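Catechol 2,3-dioxygenase (Pseudomonas sp. KL28, PDB 3HPY) probably catalyses the iron-dependent extradiol cleavage of catechol by dioxygen, giving 2-hydroxy-6-oxohexa-2,4-dienoate, as a homotetramer. Local coordinates at residues I23-G36 with V43-Y56. Numbering follows the deposited sequence.
Sequences IHFYRNVLGLVETG and VYFKCWDERDHSCY
Tyr56 OH donates to Tyr26 OH at 2.7 Å, and Tyr26 OH is also hydrogen-bonded to Asp260, so two partners grip this oxygen. Tyrosine suits both places, offering a wide apolar ring with a polar end: Tyr56 CE2 lies over one face of the Tyr26 ring, the planes 46° apart, while Phe25 takes the opposite face. Phe45 packs against the helix. Its CG, anti to the carbonyl carbon (chi1 -65°), sends the ring toward 23-29, where Tyr26 CB sits over one face and Arg27 closes on the edge; Leu32 CD2 packs 3.7 Å from Phe45 CB. Arg27 NH2 reaches Glu34 OE1 at 3.4 Å in a salt bridge; the extended Glu34 chain crosses the methyl Val43 CG2 at about a right angle.

Between the two strands the bonds run Val33 N to Lys46 O (2.8 Å, nearly straight), Lys46 N to Val33 O (bent, 135°), Thr35 N to Tyr44 O, and Tyr44 N to Gly36 O (2.7 Å). Cys55 and Tyr56 together face Phe45 in a classic beta bulge, so Phe45 O takes both their N-H groups. In the type I turn 47-50, Glu50 N bonds Cys47 O and Cys47 N donates to Glu50 OE1. The long Lys46 chain curls back to supplement the turn: its ammonium donates to Cys47 O (2.9 Å), from the face opposite Glu50 N, and to Glu50 O (2.8 Å). A water bridges Gly31 O and Trp48 N. Gly31, with positive phi, lets the chain leave the helix.

In this vicinal-oxygen-chelate module, strand 33-37 is the sheet's outermost strand within this chain, followed inward by 43-46 and 56-60; helix 19-29 packs over Phe45, and Leu32 and Tyr56 touch strand 213-220 of the other sheet, which carries the iron ligand His216.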
loop_
_atom_site.group_PDB
_atom_site.type_symbol
_atom_site.label_atom_id
_atom_site.label_comp_id
_atom_site.label_asym_id
_atom_site.label_seq_id
_atom_site.Cartn_x
_atom_site.Cartn_y
_atom_site.Cartn_z
ATOM N N ILE C 23 20.502 12.190 -20.181
ATOM C CA ILE C 23 19.613 13.303 -19.845
ATOM C C ILE C 23 18.162 12.822 -19.870
ATOM O O ILE C 23 17.413 13.007 -18.909
ATOM C CB ILE C 23 19.764 14.476 -20.853
ATOM C CG1 ILE C 23 21.158 15.103 -20.724
ATOM C CG2 ILE C 23 18.694 15.535 -20.604
ATOM C CD1 ILE C 23 21.377 16.310 -21.633
ATOM N N HIS C 24 17.784 12.206 -20.986
ATOM C CA HIS C 24 16.440 11.670 -21.183
ATOM C C HIS C 24 16.074 10.673 -20.096
ATOM O O HIS C 24 15.000 10.755 -19.497
ATOM C CB HIS C 24 16.356 10.970 -22.542
ATOM C CG HIS C 24 15.128 10.133 -22.714
ATOM N ND1 HIS C 24 13.890 10.672 -22.994
ATOM C CD2 HIS C 24 14.940 8.794 -22.605
ATOM C CE1 HIS C 24 12.993 9.703 -23.052
ATOM N NE2 HIS C 24 13.604 8.554 -22.819
ATOM N N PHE C 25 16.974 9.727 -19.848
ATOM C CA PHE C 25 16.718 8.708 -18.846
ATOM C C PHE C 25 16.474 9.267 -17.444
ATOM O O PHE C 25 15.413 9.051 -16.859
ATOM C CB PHE C 25 17.866 7.694 -18.811
ATOM C CG PHE C 25 17.728 6.669 -17.723
ATOM C CD1 PHE C 25 18.329 6.865 -16.486
ATOM C CD2 PHE C 25 16.963 5.522 -17.922
ATOM C CE1 PHE C 25 18.175 5.942 -15.462
ATOM C CE2 PHE C 25 16.800 4.589 -16.900
ATOM C CZ PHE C 25 17.404 4.798 -15.671
ATOM N N TYR C 26 17.450 9.991 -16.909
ATOM C CA TYR C 26 17.324 10.546 -15.571
ATOM C C TYR C 26 16.238 11.597 -15.414
ATOM O O TYR C 26 15.821 11.893 -14.300
ATOM C CB TYR C 26 18.668 11.120 -15.108
ATOM C CG TYR C 26 19.649 10.056 -14.672
ATOM C CD1 TYR C 26 19.413 9.294 -13.523
ATOM C CD2 TYR C 26 20.793 9.785 -15.418
ATOM C CE1 TYR C 26 20.293 8.286 -13.129
ATOM C CE2 TYR C 26 21.686 8.776 -15.031
ATOM C CZ TYR C 26 21.426 8.034 -13.886
ATOM O OH TYR C 26 22.302 7.049 -13.481
ATOM N N ARG C 27 15.763 12.158 -16.514
ATOM C CA ARG C 27 14.736 13.178 -16.398
ATOM C C ARG C 27 13.325 12.658 -16.666
ATOM O O ARG C 27 12.386 12.981 -15.934
ATOM C CB ARG C 27 15.038 14.345 -17.341
ATOM C CG ARG C 27 14.589 15.676 -16.778
ATOM C CD ARG C 27 13.885 16.532 -17.805
ATOM N NE ARG C 27 14.778 16.969 -18.874
ATOM C CZ ARG C 27 14.454 17.891 -19.772
ATOM N NH1 ARG C 27 13.260 18.469 -19.724
ATOM N NH2 ARG C 27 15.322 18.239 -20.715
ATOM N N ASN C 28 13.190 11.842 -17.708
ATOM C CA ASN C 28 11.898 11.301 -18.109
ATOM C C ASN C 28 11.587 9.915 -17.555
ATOM O O ASN C 28 10.423 9.519 -17.482
ATOM C CB ASN C 28 11.823 11.285 -19.632
ATOM C CG ASN C 28 11.956 12.668 -20.222
ATOM O OD1 ASN C 28 12.424 12.833 -21.346
ATOM N ND2 ASN C 28 11.536 13.677 -19.463
ATOM N N VAL C 29 12.621 9.176 -17.175
ATOM C CA VAL C 29 12.428 7.850 -16.616
ATOM C C VAL C 29 12.543 7.869 -15.095
ATOM O O VAL C 29 11.583 7.549 -14.401
ATOM C CB VAL C 29 13.452 6.840 -17.155
ATOM C CG1 VAL C 29 13.201 5.469 -16.525
ATOM C CG2 VAL C 29 13.355 6.764 -18.671
ATOM N N LEU C 30 13.713 8.233 -14.573
ATOM C CA LEU C 30 13.884 8.272 -13.120
ATOM C C LEU C 30 13.089 9.423 -12.524
ATOM O O LEU C 30 12.794 9.430 -11.338
ATOM C CB LEU C 30 15.361 8.415 -12.735
ATOM C CG LEU C 30 15.636 8.340 -11.226
ATOM C CD1 LEU C 30 15.068 7.048 -10.660
ATOM C CD2 LEU C 30 17.132 8.423 -10.968
ATOM N N GLY C 31 12.752 10.408 -13.350
ATOM C CA GLY C 31 11.972 11.528 -12.858
ATOM C C GLY C 31 12.703 12.591 -12.060
ATOM O O GLY C 31 12.102 13.223 -11.187
ATOM N N LEU C 32 13.992 12.783 -12.325
ATOM C CA LEU C 32 14.743 13.836 -11.644
ATOM C C LEU C 32 14.452 15.148 -12.360
ATOM O O LEU C 32 14.130 15.158 -13.556
ATOM C CB LEU C 32 16.251 13.574 -11.705
ATOM C CG LEU C 32 16.883 12.709 -10.611
ATOM C CD1 LEU C 32 16.002 11.537 -10.282
ATOM C CD2 LEU C 32 18.254 12.254 -11.054
ATOM N N VAL C 33 14.578 16.247 -11.623
ATOM C CA VAL C 33 14.350 17.588 -12.143
ATOM C C VAL C 33 15.691 18.196 -12.581
ATOM O O VAL C 33 16.587 18.368 -11.762
ATOM C CB VAL C 33 13.700 18.478 -11.042
ATOM C CG1 VAL C 33 13.482 19.891 -11.552
ATOM C CG2 VAL C 33 12.367 17.858 -10.600
ATOM N N GLU C 34 15.830 18.500 -13.873
ATOM C CA GLU C 34 17.069 19.084 -14.402
ATOM C C GLU C 34 17.183 20.476 -13.827
ATOM O O GLU C 34 16.198 21.196 -13.766
ATOM C CB GLU C 34 17.025 19.176 -15.924
ATOM C CG GLU C 34 18.324 19.691 -16.519
ATOM C CD GLU C 34 18.342 19.639 -18.032
ATOM O OE1 GLU C 34 17.935 18.602 -18.598
ATOM O OE2 GLU C 34 18.782 20.633 -18.651
ATOM N N THR C 35 18.369 20.903 -13.442
ATOM C CA THR C 35 18.386 22.203 -12.824
ATOM C C THR C 35 19.416 23.203 -13.339
ATOM O O THR C 35 19.449 24.363 -12.914
ATOM C CB THR C 35 18.498 21.985 -11.317
ATOM O OG1 THR C 35 18.650 23.238 -10.652
ATOM C CG2 THR C 35 19.656 21.058 -11.012
ATOM N N GLY C 36 20.225 22.747 -14.283
ATOM C CA GLY C 36 21.239 23.592 -14.872
ATOM C C GLY C 36 22.274 22.784 -15.625
ATOM O O GLY C 36 22.458 21.593 -15.376
ATOM N N VAL C 43 25.309 18.325 -16.618
ATOM C CA VAL C 43 23.916 18.696 -16.390
ATOM C C VAL C 43 23.515 18.266 -14.980
ATOM O O VAL C 43 23.752 17.124 -14.575
ATOM C CB VAL C 43 22.986 18.061 -17.451
ATOM C CG1 VAL C 43 23.204 16.585 -17.509
ATOM C CG2 VAL C 43 21.541 18.375 -17.134
ATOM N N TYR C 44 22.927 19.199 -14.236
ATOM C CA TYR C 44 22.532 18.956 -12.853
ATOM C C TYR C 44 21.063 18.573 -12.682
ATOM O O TYR C 44 20.176 19.106 -13.358
ATOM C CB TYR C 44 22.827 20.195 -11.994
ATOM C CG TYR C 44 24.255 20.720 -12.058
ATOM C CD1 TYR C 44 24.773 21.258 -13.240
ATOM C CD2 TYR C 44 25.076 20.713 -10.926
ATOM C CE1 TYR C 44 26.064 21.778 -13.292
ATOM C CE2 TYR C 44 26.375 21.233 -10.968
ATOM C CZ TYR C 44 26.861 21.764 -12.154
ATOM O OH TYR C 44 28.137 22.280 -12.203
ATOM N N PHE C 45 20.828 17.657 -11.746
ATOM C CA PHE C 45 19.492 17.164 -11.429
ATOM C C PHE C 45 19.284 17.155 -9.923
ATOM O O PHE C 45 20.243 17.225 -9.154
ATOM C CB PHE C 45 19.309 15.722 -11.908
ATOM C CG PHE C 45 19.371 15.545 -13.395
ATOM C CD1 PHE C 45 20.567 15.199 -14.022
ATOM C CD2 PHE C 45 18.215 15.645 -14.164
ATOM C CE1 PHE C 45 20.605 14.946 -15.389
ATOM C CE2 PHE C 45 18.244 15.395 -15.530
ATOM C CZ PHE C 45 19.441 15.043 -16.144
ATOM N N LYS C 46 18.021 17.050 -9.516
ATOM C CA LYS C 46 17.644 16.968 -8.107
ATOM C C LYS C 46 16.299 16.241 -8.009
ATOM O O LYS C 46 15.567 16.142 -8.998
ATOM C CB LYS C 46 17.509 18.362 -7.492
ATOM C CG LYS C 46 16.260 19.124 -7.934
ATOM C CD LYS C 46 16.181 20.459 -7.223
ATOM C CE LYS C 46 15.631 20.298 -5.808
ATOM N NZ LYS C 46 14.148 20.068 -5.858
ATOM N N CYS C 47 15.981 15.715 -6.833
ATOM C CA CYS C 47 14.702 15.038 -6.648
ATOM C C CYS C 47 13.687 16.161 -6.480
ATOM O O CYS C 47 14.005 17.191 -5.883
ATOM C CB CYS C 47 14.752 14.144 -5.411
ATOM S SG CYS C 47 15.889 12.736 -5.589
ATOM N N TRP C 48 12.480 15.979 -7.012
ATOM C CA TRP C 48 11.476 17.030 -6.920
ATOM C C TRP C 48 11.221 17.524 -5.504
ATOM O O TRP C 48 10.929 18.705 -5.314
ATOM C CB TRP C 48 10.145 16.584 -7.538
ATOM C CG TRP C 48 9.400 15.551 -6.730
ATOM C CD1 TRP C 48 9.511 14.189 -6.829
ATOM C CD2 TRP C 48 8.451 15.804 -5.680
ATOM N NE1 TRP C 48 8.689 13.579 -5.901
ATOM C CE2 TRP C 48 8.030 14.546 -5.182
ATOM C CE3 TRP C 48 7.923 16.969 -5.107
ATOM C CZ2 TRP C 48 7.096 14.423 -4.141
ATOM C CZ3 TRP C 48 6.982 16.843 -4.060
ATOM C CH2 TRP C 48 6.588 15.580 -3.593
ATOM N N ASP C 49 11.347 16.640 -4.513
ATOM C CA ASP C 49 11.068 17.024 -3.126
ATOM C C ASP C 49 12.224 17.647 -2.334
ATOM O O ASP C 49 11.997 18.182 -1.252
ATOM C CB ASP C 49 10.501 15.826 -2.344
ATOM C CG ASP C 49 9.378 16.224 -1.386
ATOM O OD1 ASP C 49 9.015 17.417 -1.343
ATOM O OD2 ASP C 49 8.843 15.343 -0.677
ATOM N N GLU C 50 13.451 17.588 -2.848
ATOM C CA GLU C 50 14.579 18.188 -2.125
ATOM C C GLU C 50 14.464 19.682 -2.318
ATOM O O GLU C 50 13.665 20.126 -3.134
ATOM C CB GLU C 50 15.920 17.717 -2.686
ATOM C CG GLU C 50 16.083 16.217 -2.685
ATOM C CD GLU C 50 17.350 15.763 -3.391
ATOM O OE1 GLU C 50 17.619 16.258 -4.514
ATOM O OE2 GLU C 50 18.065 14.905 -2.826
ATOM N N ARG C 51 15.260 20.456 -1.587
ATOM C CA ARG C 51 15.193 21.906 -1.726
ATOM C C ARG C 51 16.427 22.519 -2.381
ATOM O O ARG C 51 16.348 23.598 -2.973
ATOM C CB ARG C 51 14.953 22.553 -0.352
ATOM C CG ARG C 51 13.733 21.980 0.350
ATOM C CD ARG C 51 13.233 22.860 1.472
ATOM N NE ARG C 51 12.132 22.208 2.173
ATOM C CZ ARG C 51 11.488 22.732 3.208
ATOM N NH1 ARG C 51 11.831 23.926 3.674
ATOM N NH2 ARG C 51 10.503 22.056 3.778
ATOM N N ASP C 52 17.553 21.816 -2.298
ATOM C CA ASP C 52 18.803 22.309 -2.870
ATOM C C ASP C 52 18.934 22.099 -4.378
ATOM O O ASP C 52 18.369 21.158 -4.941
ATOM C CB ASP C 52 19.990 21.696 -2.117
ATOM C CG ASP C 52 20.193 22.326 -0.738
ATOM O OD1 ASP C 52 19.531 23.353 -0.450
ATOM O OD2 ASP C 52 21.014 21.810 0.049
ATOM N N HIS C 53 19.686 22.991 -5.023
ATOM C CA HIS C 53 19.884 22.981 -6.474
ATOM C C HIS C 53 20.108 21.645 -7.178
ATOM O O HIS C 53 19.511 21.387 -8.228
ATOM C CB HIS C 53 21.032 23.926 -6.841
ATOM C CG HIS C 53 21.290 24.025 -8.312
ATOM N ND1 HIS C 53 22.189 23.212 -8.971
ATOM C CD2 HIS C 53 20.784 24.860 -9.251
ATOM C CE1 HIS C 53 22.230 23.546 -10.247
ATOM N NE2 HIS C 53 21.386 24.544 -10.444
ATOM N N SER C 54 20.957 20.801 -6.612
ATOM C CA SER C 54 21.263 19.524 -7.241
ATOM C C SER C 54 21.701 18.463 -6.244
ATOM O O SER C 54 22.158 18.786 -5.148
ATOM C CB SER C 54 22.400 19.719 -8.242
ATOM O OG SER C 54 23.601 20.026 -7.542
ATOM N N CYS C 55 21.571 17.201 -6.654
ATOM C CA CYS C 55 21.970 16.038 -5.861
ATOM C C CYS C 55 22.551 14.970 -6.810
ATOM O O CYS C 55 23.176 14.002 -6.381
ATOM C CB CYS C 55 20.771 15.449 -5.119
ATOM S SG CYS C 55 19.662 14.463 -6.168
ATOM N N TYR C 56 22.341 15.161 -8.109
ATOM C CA TYR C 56 22.844 14.219 -9.104
ATOM C C TYR C 56 23.291 14.975 -10.351
ATOM O O TYR C 56 22.523 15.757 -10.931
ATOM C CB TYR C 56 21.755 13.215 -9.489
ATOM C CG TYR C 56 22.293 11.904 -10.020
ATOM C CD1 TYR C 56 22.749 10.914 -9.151
ATOM C CD2 TYR C 56 22.327 11.642 -11.394
ATOM C CE1 TYR C 56 23.218 9.688 -9.631
ATOM C CE2 TYR C 56 22.796 10.417 -11.886
ATOM C CZ TYR C 56 23.235 9.446 -10.995
ATOM O OH TYR C 56 23.658 8.223 -11.467
HETATM O O HOH W 1 12.469 13.547 -8.262
#